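Local coordinates for protein 2,3-bisphosphoglycerate-independent phosphoglycerate mutase (PDB 2ZKT) that probably interconverts 2-phosphoglycerate and 3-phosphoglycerate in glycolysis, as a metal-dependent, cofactor-independent mutase of the alkaline phosphatase superfamily, at residues K4-G16 with L291-D305. Numbering follows the deposited sequence.
Sequences KRKGLLIILDGLG and LKDYDFVFLHFKPTD. With ZN (zinc ion), chain G; ZN (zinc ion), chain H.
Ile11 lays CG1 against the edge of the Phe298 ring, near its plane, with CG1 3.3 Å from CE1, while its CG2 meets the His300 ring obliquely. These side chains lie on one face of the central sheet of an alkaline phosphatase-like alpha/beta fold, where strands 6-12 and 296-301 run parallel. On the same face the Phe296 ring, its CG trans to the backbone N (chi1 -164°), reaches Gly7 CA obliquely with CD1 and packs CZ against Leu9 CB; Gly7, with no side chain, leaves room for the ring. Helix 60-67 covers Leu9 and Ile11. Leu8, Ile10, Val297 and Leu299 line the other face, Leu8 and Leu299 meeting Ile330 of helix 313-331. Backbone hydrogen bonds of the parallel ladder join the strands; that from Ile11 N to Leu299 O is nearly straight (176°). Just past the C-terminal ends of the strands, Asp13 OD1 in the following turn binds one zinc ion at 2.3 Å, a site completed by Ser60, Asp346 and His347; Asp305 OD2 in helix 303-309 binds another at 2.1 Å, with His309 and His356, while its OD1 is hydrogen-bonded to Thr349 OG1. Lys302 NZ forms a salt bridge to Asp305 OD2 on that oxygen's anti lone pair. Thr304 OG1 donates in the carbonyl plane to Asp13 O, and His300 NE2 gives a weak, bent bond (124°) to Asp13 OD2, 2.8 Å away.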
ATOM      1  N   LYS B   4      27.724  -6.968  20.444  1.00 53.17           N
ATOM      2  CA  LYS B   4      27.082  -7.745  19.385  1.00 51.42           C
ATOM      3  C   LYS B   4      25.588  -7.388  19.352  1.00 50.45           C
ATOM      4  O   LYS B   4      25.041  -6.894  20.339  1.00 49.38           O
ATOM      5  CB  LYS B   4      27.256  -9.243  19.654  1.00 51.22           C
ATOM      6  CG  LYS B   4      28.706  -9.712  19.652  1.00 53.85           C
ATOM      7  CD  LYS B   4      28.794 -11.193  20.004  1.00 59.81           C
ATOM      8  CE  LYS B   4      30.223 -11.709  19.931  1.00 65.24           C
ATOM      9  NZ  LYS B   4      30.264 -13.187  20.207  1.00 72.03           N
ATOM     10  N   ARG B   5      24.928  -7.642  18.222  1.00 47.89           N
ATOM     11  CA  ARG B   5      23.503  -7.326  18.100  1.00 46.36           C
ATOM     12  C   ARG B   5      22.681  -8.567  17.785  1.00 44.57           C
ATOM     13  O   ARG B   5      23.233  -9.614  17.442  1.00 43.50           O
ATOM     14  CB  ARG B   5      23.298  -6.263  17.003  1.00 47.76           C
ATOM     15  CG  ARG B   5      23.828  -4.893  17.388  1.00 48.19           C
ATOM     16  CD  ARG B   5      23.663  -3.845  16.282  1.00 48.31           C
ATOM     17  NE  ARG B   5      24.817  -3.834  15.388  1.00 55.51           N
ATOM     18  CZ  ARG B   5      25.607  -2.780  15.194  1.00 53.71           C
ATOM     19  NH1 ARG B   5      25.367  -1.632  15.827  1.00 47.94           N
ATOM     20  NH2 ARG B   5      26.648  -2.883  14.371  1.00 55.44           N
ATOM     21  N   LYS B   6      21.358  -8.448  17.926  1.00 43.95           N
ATOM     22  CA  LYS B   6      20.455  -9.561  17.624  1.00 44.80           C
ATOM     23  C   LYS B   6      20.053  -9.495  16.147  1.00 43.97           C
ATOM     24  O   LYS B   6      20.344  -8.513  15.454  1.00 42.11           O
ATOM     25  CB  LYS B   6      19.187  -9.488  18.487  1.00 44.51           C
ATOM     26  CG  LYS B   6      19.387  -9.843  19.950  1.00 46.85           C
ATOM     27  CD  LYS B   6      18.102  -9.634  20.754  1.00 46.07           C
ATOM     28  CE  LYS B   6      18.338  -9.861  22.247  1.00 46.83           C
ATOM     29  NZ  LYS B   6      18.691 -11.286  22.534  1.00 44.46           N
ATOM     30  N   GLY B   7      19.376 -10.538  15.668  1.00 43.56           N
ATOM     31  CA  GLY B   7      18.952 -10.534  14.282  1.00 42.27           C
ATOM     32  C   GLY B   7      17.470 -10.823  14.118  1.00 43.64           C
ATOM     33  O   GLY B   7      16.888 -11.589  14.889  1.00 44.72           O
ATOM     34  N   LEU B   8      16.856 -10.200  13.112  1.00 41.50           N
ATOM     35  CA  LEU B   8      15.444 -10.429  12.827  1.00 42.40           C
ATOM     36  C   LEU B   8      15.240 -10.543  11.310  1.00 42.62           C
ATOM     37  O   LEU B   8      15.214  -9.541  10.585  1.00 42.99           O
ATOM     38  CB  LEU B   8      14.577  -9.297  13.409  1.00 41.76           C
ATOM     39  CG  LEU B   8      13.062  -9.411  13.193  1.00 42.06           C
ATOM     40  CD1 LEU B   8      12.550 -10.806  13.547  1.00 45.28           C
ATOM     41  CD2 LEU B   8      12.391  -8.361  14.040  1.00 44.03           C
ATOM     42  N   LEU B   9      15.109 -11.779  10.841  1.00 42.39           N
ATOM     43  CA  LEU B   9      14.924 -12.034   9.432  1.00 43.49           C
ATOM     44  C   LEU B   9      13.448 -12.325   9.148  1.00 43.25           C
ATOM     45  O   LEU B   9      12.885 -13.325   9.626  1.00 43.71           O
ATOM     46  CB  LEU B   9      15.800 -13.217   8.997  1.00 42.89           C
ATOM     47  CG  LEU B   9      15.647 -13.665   7.536  1.00 47.04           C
ATOM     48  CD1 LEU B   9      15.804 -12.464   6.617  1.00 46.99           C
ATOM     49  CD2 LEU B   9      16.677 -14.747   7.212  1.00 45.41           C
ATOM     50  N   ILE B  10      12.835 -11.450   8.351  1.00 42.02           N
ATOM     51  CA  ILE B  10      11.423 -11.573   8.006  1.00 40.67           C
ATOM     52  C   ILE B  10      11.193 -11.985   6.549  1.00 41.35           C
ATOM     53  O   ILE B  10      11.659 -11.319   5.614  1.00 40.86           O
ATOM     54  CB  ILE B  10      10.714 -10.233   8.322  1.00 40.21           C
ATOM     55  CG1 ILE B  10      10.819  -9.970   9.836  1.00 39.87           C
ATOM     56  CG2 ILE B  10       9.254 -10.255   7.861  1.00 37.88           C
ATOM     57  CD1 ILE B  10      10.153  -8.693  10.279  1.00 41.28           C
ATOM     58  N   ILE B  11      10.488 -13.102   6.362  1.00 43.84           N
ATOM     59  CA  ILE B  11      10.188 -13.596   5.025  1.00 42.88           C
ATOM     60  C   ILE B  11       8.702 -13.500   4.665  1.00 44.74           C
ATOM     61  O   ILE B  11       7.825 -14.061   5.353  1.00 43.50           O
ATOM     62  CB  ILE B  11      10.621 -15.076   4.849  1.00 43.80           C
ATOM     63  CG1 ILE B  11      12.156 -15.189   4.934  1.00 41.54           C
ATOM     64  CG2 ILE B  11      10.108 -15.618   3.516  1.00 38.15           C
ATOM     65  CD1 ILE B  11      12.897 -14.376   3.878  1.00 47.45           C
ATOM     66  N   LEU B  12       8.429 -12.773   3.581  1.00 45.71           N
ATOM     67  CA  LEU B  12       7.074 -12.619   3.080  1.00 46.01           C
ATOM     68  C   LEU B  12       7.021 -13.528   1.850  1.00 46.97           C
ATOM     69  O   LEU B  12       7.354 -13.116   0.741  1.00 48.77           O
ATOM     70  CB  LEU B  12       6.814 -11.159   2.699  1.00 45.91           C
ATOM     71  CG  LEU B  12       7.135 -10.160   3.822  1.00 46.69           C
ATOM     72  CD1 LEU B  12       6.600  -8.805   3.420  1.00 46.17           C
ATOM     73  CD2 LEU B  12       6.507 -10.605   5.139  1.00 42.89           C
ATOM     74  N   ASP B  13       6.627 -14.780   2.086  1.00 46.75           N
ATOM     75  CA  ASP B  13       6.543 -15.821   1.062  1.00 45.78           C
ATOM     76  C   ASP B  13       5.993 -15.340  -0.288  1.00 45.20           C
ATOM     77  O   ASP B  13       4.931 -14.710  -0.360  1.00 43.75           O
ATOM     78  CB  ASP B  13       5.695 -16.981   1.609  1.00 45.95           C
ATOM     79  CG  ASP B  13       6.147 -18.336   1.096  1.00 50.35           C
ATOM     80  OD1 ASP B  13       5.846 -18.657  -0.078  1.00 56.62           O
ATOM     81  OD2 ASP B  13       6.821 -19.075   1.865  1.00 59.31           O
ATOM     82  N   GLY B  14       6.737 -15.639  -1.355  1.00 44.34           N
ATOM     83  CA  GLY B  14       6.324 -15.251  -2.700  1.00 43.01           C
ATOM     84  C   GLY B  14       6.186 -13.751  -2.934  1.00 44.86           C
ATOM     85  O   GLY B  14       5.481 -13.324  -3.849  1.00 42.59           O
ATOM     86  N   LEU B  15       6.878 -12.950  -2.125  1.00 44.58           N
ATOM     87  CA  LEU B  15       6.819 -11.491  -2.237  1.00 43.97           C
ATOM     88  C   LEU B  15       7.000 -10.928  -3.651  1.00 44.19           C
ATOM     89  O   LEU B  15       6.159 -10.163  -4.142  1.00 45.02           O
ATOM     90  CB  LEU B  15       7.866 -10.864  -1.312  1.00 43.20           C
ATOM     91  CG  LEU B  15       7.836  -9.339  -1.197  1.00 44.33           C
ATOM     92  CD1 LEU B  15       6.449  -8.870  -0.748  1.00 38.57           C
ATOM     93  CD2 LEU B  15       8.905  -8.909  -0.195  1.00 42.42           C
ATOM     94  N   GLY B  16       8.096 -11.302  -4.307  1.00 43.47           N
ATOM     95  CA  GLY B  16       8.363 -10.797  -5.649  1.00 41.96           C
ATOM     96  C   GLY B  16       7.267 -11.020  -6.679  1.00 41.59           C
ATOM     97  O   GLY B  16       6.577 -12.047  -6.662  1.00 41.37           O
ATOM     98  N   LEU B 291      12.846 -12.414  20.862  1.00 54.62           N
ATOM     99  CA  LEU B 291      14.066 -11.617  20.753  1.00 54.81           C
ATOM    100  C   LEU B 291      14.717 -11.447  22.124  1.00 55.76           C
ATOM    101  O   LEU B 291      15.936 -11.286  22.227  1.00 54.71           O
ATOM    102  CB  LEU B 291      13.763 -10.240  20.131  1.00 54.30           C
ATOM    103  CG  LEU B 291      13.770 -10.189  18.587  1.00 54.97           C
ATOM    104  CD1 LEU B 291      13.215  -8.854  18.101  1.00 51.98           C
ATOM    105  CD2 LEU B 291      15.196 -10.378  18.072  1.00 53.27           C
ATOM    106  N   LYS B 292      13.900 -11.503  23.178  1.00 56.62           N
ATOM    107  CA  LYS B 292      14.399 -11.354  24.548  1.00 58.12           C
ATOM    108  C   LYS B 292      15.230 -12.545  25.045  1.00 57.16           C
ATOM    109  O   LYS B 292      15.991 -12.401  25.996  1.00 58.62           O
ATOM    110  CB  LYS B 292      13.229 -11.116  25.521  1.00 58.16           C
ATOM    111  CG  LYS B 292      12.543  -9.758  25.359  1.00 58.56           C
ATOM    112  CD  LYS B 292      11.310  -9.650  26.241  1.00 61.56           C
ATOM    113  CE  LYS B 292      10.574  -8.332  26.007  1.00 70.94           C
ATOM    114  NZ  LYS B 292       9.279  -8.264  26.757  1.00 75.07           N
ATOM    115  N   ASP B 293      15.096 -13.714  24.410  1.00 56.89           N
ATOM    116  CA  ASP B 293      15.860 -14.887  24.852  1.00 57.72           C
ATOM    117  C   ASP B 293      16.672 -15.575  23.752  1.00 57.05           C
ATOM    118  O   ASP B 293      17.345 -16.580  23.998  1.00 57.51           O
ATOM    119  CB  ASP B 293      14.922 -15.919  25.499  1.00 57.88           C
ATOM    120  CG  ASP B 293      14.271 -15.402  26.776  1.00 59.01           C
ATOM    121  OD1 ASP B 293      15.012 -15.018  27.715  1.00 60.69           O
ATOM    122  OD2 ASP B 293      13.018 -15.383  26.836  1.00 63.03           O
ATOM    123  N   TYR B 294      16.605 -15.039  22.537  1.00 56.02           N
ATOM    124  CA  TYR B 294      17.340 -15.624  21.421  1.00 54.79           C
ATOM    125  C   TYR B 294      18.168 -14.543  20.735  1.00 54.10           C
ATOM    126  O   TYR B 294      17.851 -13.354  20.843  1.00 54.09           O
ATOM    127  CB  TYR B 294      16.352 -16.247  20.429  1.00 53.99           C
ATOM    128  CG  TYR B 294      15.739 -17.552  20.908  1.00 52.66           C
ATOM    129  CD1 TYR B 294      16.378 -18.773  20.662  1.00 52.61           C
ATOM    130  CD2 TYR B 294      14.515 -17.570  21.593  1.00 54.13           C
ATOM    131  CE1 TYR B 294      15.817 -19.985  21.078  1.00 54.77           C
ATOM    132  CE2 TYR B 294      13.944 -18.779  22.019  1.00 54.07           C
ATOM    133  CZ  TYR B 294      14.604 -19.985  21.756  1.00 55.28           C
ATOM    134  OH  TYR B 294      14.069 -21.190  22.172  1.00 51.92           O
ATOM    135  N   ASP B 295      19.228 -14.945  20.040  1.00 53.07           N
ATOM    136  CA  ASP B 295      20.077 -13.967  19.347  1.00 52.39           C
ATOM    137  C   ASP B 295      19.568 -13.704  17.931  1.00 50.69           C
ATOM    138  O   ASP B 295      19.651 -12.586  17.431  1.00 50.25           O
ATOM    139  CB  ASP B 295      21.522 -14.468  19.262  1.00 52.61           C
ATOM    140  CG  ASP B 295      22.049 -14.937  20.597  1.00 56.37           C
ATOM    141  OD1 ASP B 295      22.141 -14.096  21.526  1.00 61.07           O
ATOM    142  OD2 ASP B 295      22.368 -16.148  20.714  1.00 57.37           O
ATOM    143  N   PHE B 296      19.030 -14.746  17.300  1.00 49.96           N
ATOM    144  CA  PHE B 296      18.525 -14.653  15.932  1.00 47.68           C
ATOM    145  C   PHE B 296      17.091 -15.171  15.873  1.00 47.10           C
ATOM    146  O   PHE B 296      16.811 -16.300  16.312  1.00 46.59           O
ATOM    147  CB  PHE B 296      19.412 -15.496  14.999  1.00 46.71           C
ATOM    148  CG  PHE B 296      19.226 -15.185  13.542  1.00 46.24           C
ATOM    149  CD1 PHE B 296      19.907 -14.115  12.951  1.00 45.77           C
ATOM    150  CD2 PHE B 296      18.349 -15.939  12.759  1.00 44.15           C
ATOM    151  CE1 PHE B 296      19.718 -13.800  11.609  1.00 50.75           C
ATOM    152  CE2 PHE B 296      18.155 -15.631  11.407  1.00 42.10           C
ATOM    153  CZ  PHE B 296      18.836 -14.564  10.834  1.00 48.93           C
ATOM    154  N   VAL B 297      16.185 -14.352  15.329  1.00 45.15           N
ATOM    155  CA  VAL B 297      14.785 -14.742  15.206  1.00 43.98           C
ATOM    156  C   VAL B 297      14.332 -14.676  13.748  1.00 43.09           C
ATOM    157  O   VAL B 297      14.609 -13.700  13.034  1.00 42.34           O
ATOM    158  CB  VAL B 297      13.855 -13.830  16.086  1.00 44.53           C
ATOM    159  CG1 VAL B 297      12.384 -14.082  15.759  1.00 42.18           C
ATOM    160  CG2 VAL B 297      14.103 -14.117  17.573  1.00 44.40           C
ATOM    161  N   PHE B 298      13.637 -15.725  13.315  1.00 42.45           N
ATOM    162  CA  PHE B 298      13.124 -15.832  11.953  1.00 43.00           C
ATOM    163  C   PHE B 298      11.586 -15.809  11.994  1.00 44.43           C
ATOM    164  O   PHE B 298      10.966 -16.554  12.751  1.00 47.31           O
ATOM    165  CB  PHE B 298      13.626 -17.148  11.328  1.00 42.89           C
ATOM    166  CG  PHE B 298      12.986 -17.486  10.009  1.00 41.81           C
ATOM    167  CD1 PHE B 298      13.228 -16.705   8.873  1.00 43.59           C
ATOM    168  CD2 PHE B 298      12.123 -18.578   9.902  1.00 39.40           C
ATOM    169  CE1 PHE B 298      12.614 -17.010   7.645  1.00 46.73           C
ATOM    170  CE2 PHE B 298      11.500 -18.892   8.677  1.00 42.91           C
ATOM    171  CZ  PHE B 298      11.747 -18.106   7.548  1.00 44.10           C
ATOM    172  N   LEU B 299      10.974 -14.950  11.184  1.00 44.45           N
ATOM    173  CA  LEU B 299       9.514 -14.833  11.129  1.00 47.14           C
ATOM    174  C   LEU B 299       9.035 -15.094   9.698  1.00 47.57           C
ATOM    175  O   LEU B 299       9.514 -14.468   8.742  1.00 49.20           O
ATOM    176  CB  LEU B 299       9.081 -13.428  11.583  1.00 46.13           C
ATOM    177  CG  LEU B 299       7.602 -13.037  11.419  1.00 48.74           C
ATOM    178  CD1 LEU B 299       6.692 -14.047  12.100  1.00 53.77           C
ATOM    179  CD2 LEU B 299       7.386 -11.655  12.011  1.00 50.56           C
ATOM    180  N   HIS B 300       8.088 -16.016   9.557  1.00 48.16           N
ATOM    181  CA  HIS B 300       7.554 -16.370   8.244  1.00 48.14           C
ATOM    182  C   HIS B 300       6.064 -16.008   8.113  1.00 48.82           C
ATOM    183  O   HIS B 300       5.286 -16.191   9.050  1.00 50.64           O
ATOM    184  CB  HIS B 300       7.782 -17.872   8.017  1.00 47.05           C
ATOM    185  CG  HIS B 300       7.515 -18.329   6.614  1.00 48.16           C
ATOM    186  ND1 HIS B 300       6.248 -18.633   6.156  1.00 52.12           N
ATOM    187  CD2 HIS B 300       8.355 -18.540   5.569  1.00 47.98           C
ATOM    188  CE1 HIS B 300       6.318 -19.015   4.887  1.00 47.35           C
ATOM    189  NE2 HIS B 300       7.586 -18.967   4.509  1.00 49.17           N
ATOM    190  N   PHE B 301       5.686 -15.475   6.950  1.00 48.86           N
ATOM    191  CA  PHE B 301       4.299 -15.079   6.650  1.00 49.08           C
ATOM    192  C   PHE B 301       3.988 -15.699   5.290  1.00 49.69           C
ATOM    193  O   PHE B 301       4.513 -15.250   4.274  1.00 49.39           O
ATOM    194  CB  PHE B 301       4.193 -13.548   6.567  1.00 49.36           C
ATOM    195  CG  PHE B 301       2.792 -13.040   6.341  1.00 51.19           C
ATOM    196  CD1 PHE B 301       1.816 -13.163   7.340  1.00 51.80           C
ATOM    197  CD2 PHE B 301       2.443 -12.429   5.129  1.00 46.78           C
ATOM    198  CE1 PHE B 301       0.519 -12.682   7.136  1.00 49.60           C
ATOM    199  CE2 PHE B 301       1.147 -11.946   4.910  1.00 50.03           C
ATOM    200  CZ  PHE B 301       0.179 -12.069   5.917  1.00 51.57           C
ATOM    201  N   LYS B 302       3.120 -16.712   5.262  1.00 51.04           N
ATOM    202  CA  LYS B 302       2.802 -17.438   4.020  1.00 52.27           C
ATOM    203  C   LYS B 302       1.719 -16.937   3.040  1.00 52.88           C
ATOM    204  O   LYS B 302       1.926 -16.964   1.814  1.00 53.76           O
ATOM    205  CB  LYS B 302       2.481 -18.900   4.383  1.00 53.78           C
ATOM    206  CG  LYS B 302       2.245 -19.827   3.195  1.00 56.32           C
ATOM    207  CD  LYS B 302       3.496 -19.960   2.327  1.00 63.29           C
ATOM    208  CE  LYS B 302       3.430 -21.210   1.444  1.00 66.72           C
ATOM    209  NZ  LYS B 302       2.150 -21.299   0.680  1.00 68.87           N
ATOM    210  N   PRO B 303       0.553 -16.486   3.553  1.00 52.93           N
ATOM    211  CA  PRO B 303      -0.541 -16.005   2.689  1.00 53.06           C
ATOM    212  C   PRO B 303      -0.205 -15.171   1.441  1.00 53.84           C
ATOM    213  O   PRO B 303      -0.899 -15.279   0.417  1.00 53.16           O
ATOM    214  CB  PRO B 303      -1.478 -15.278   3.671  1.00 54.03           C
ATOM    215  CG  PRO B 303      -0.606 -14.990   4.870  1.00 54.01           C
ATOM    216  CD  PRO B 303       0.257 -16.214   4.972  1.00 52.97           C
ATOM    217  N   THR B 304       0.841 -14.346   1.496  1.00 54.04           N
ATOM    218  CA  THR B 304       1.187 -13.560   0.312  1.00 53.96           C
ATOM    219  C   THR B 304       1.430 -14.495  -0.876  1.00 54.15           C
ATOM    220  O   THR B 304       1.108 -14.166  -2.024  1.00 54.16           O
ATOM    221  CB  THR B 304       2.458 -12.716   0.528  1.00 53.80           C
ATOM    222  OG1 THR B 304       3.422 -13.484   1.266  1.00 55.86           O
ATOM    223  CG2 THR B 304       2.128 -11.427   1.277  1.00 55.00           C
ATOM    224  N   ASP B 305       1.978 -15.677  -0.594  1.00 52.98           N
ATOM    225  CA  ASP B 305       2.273 -16.633  -1.656  1.00 52.89           C
ATOM    226  C   ASP B 305       1.038 -17.269  -2.293  1.00 51.82           C
ATOM    227  O   ASP B 305       1.054 -17.610  -3.488  1.00 51.13           O
ATOM    228  CB  ASP B 305       3.201 -17.728  -1.133  1.00 53.88           C
ATOM    229  CG  ASP B 305       3.594 -18.721  -2.214  1.00 57.99           C
ATOM    230  OD1 ASP B 305       4.205 -18.299  -3.230  1.00 54.31           O
ATOM    231  OD2 ASP B 305       3.286 -19.925  -2.042  1.00 63.20           O
TER
HETATM  232 ZN    ZN G 414       7.569 -20.080  -0.483  1.00 55.00          ZN
HETATM  233 ZN    ZN H 415       4.272 -21.128  -3.412  1.00 61.72          ZN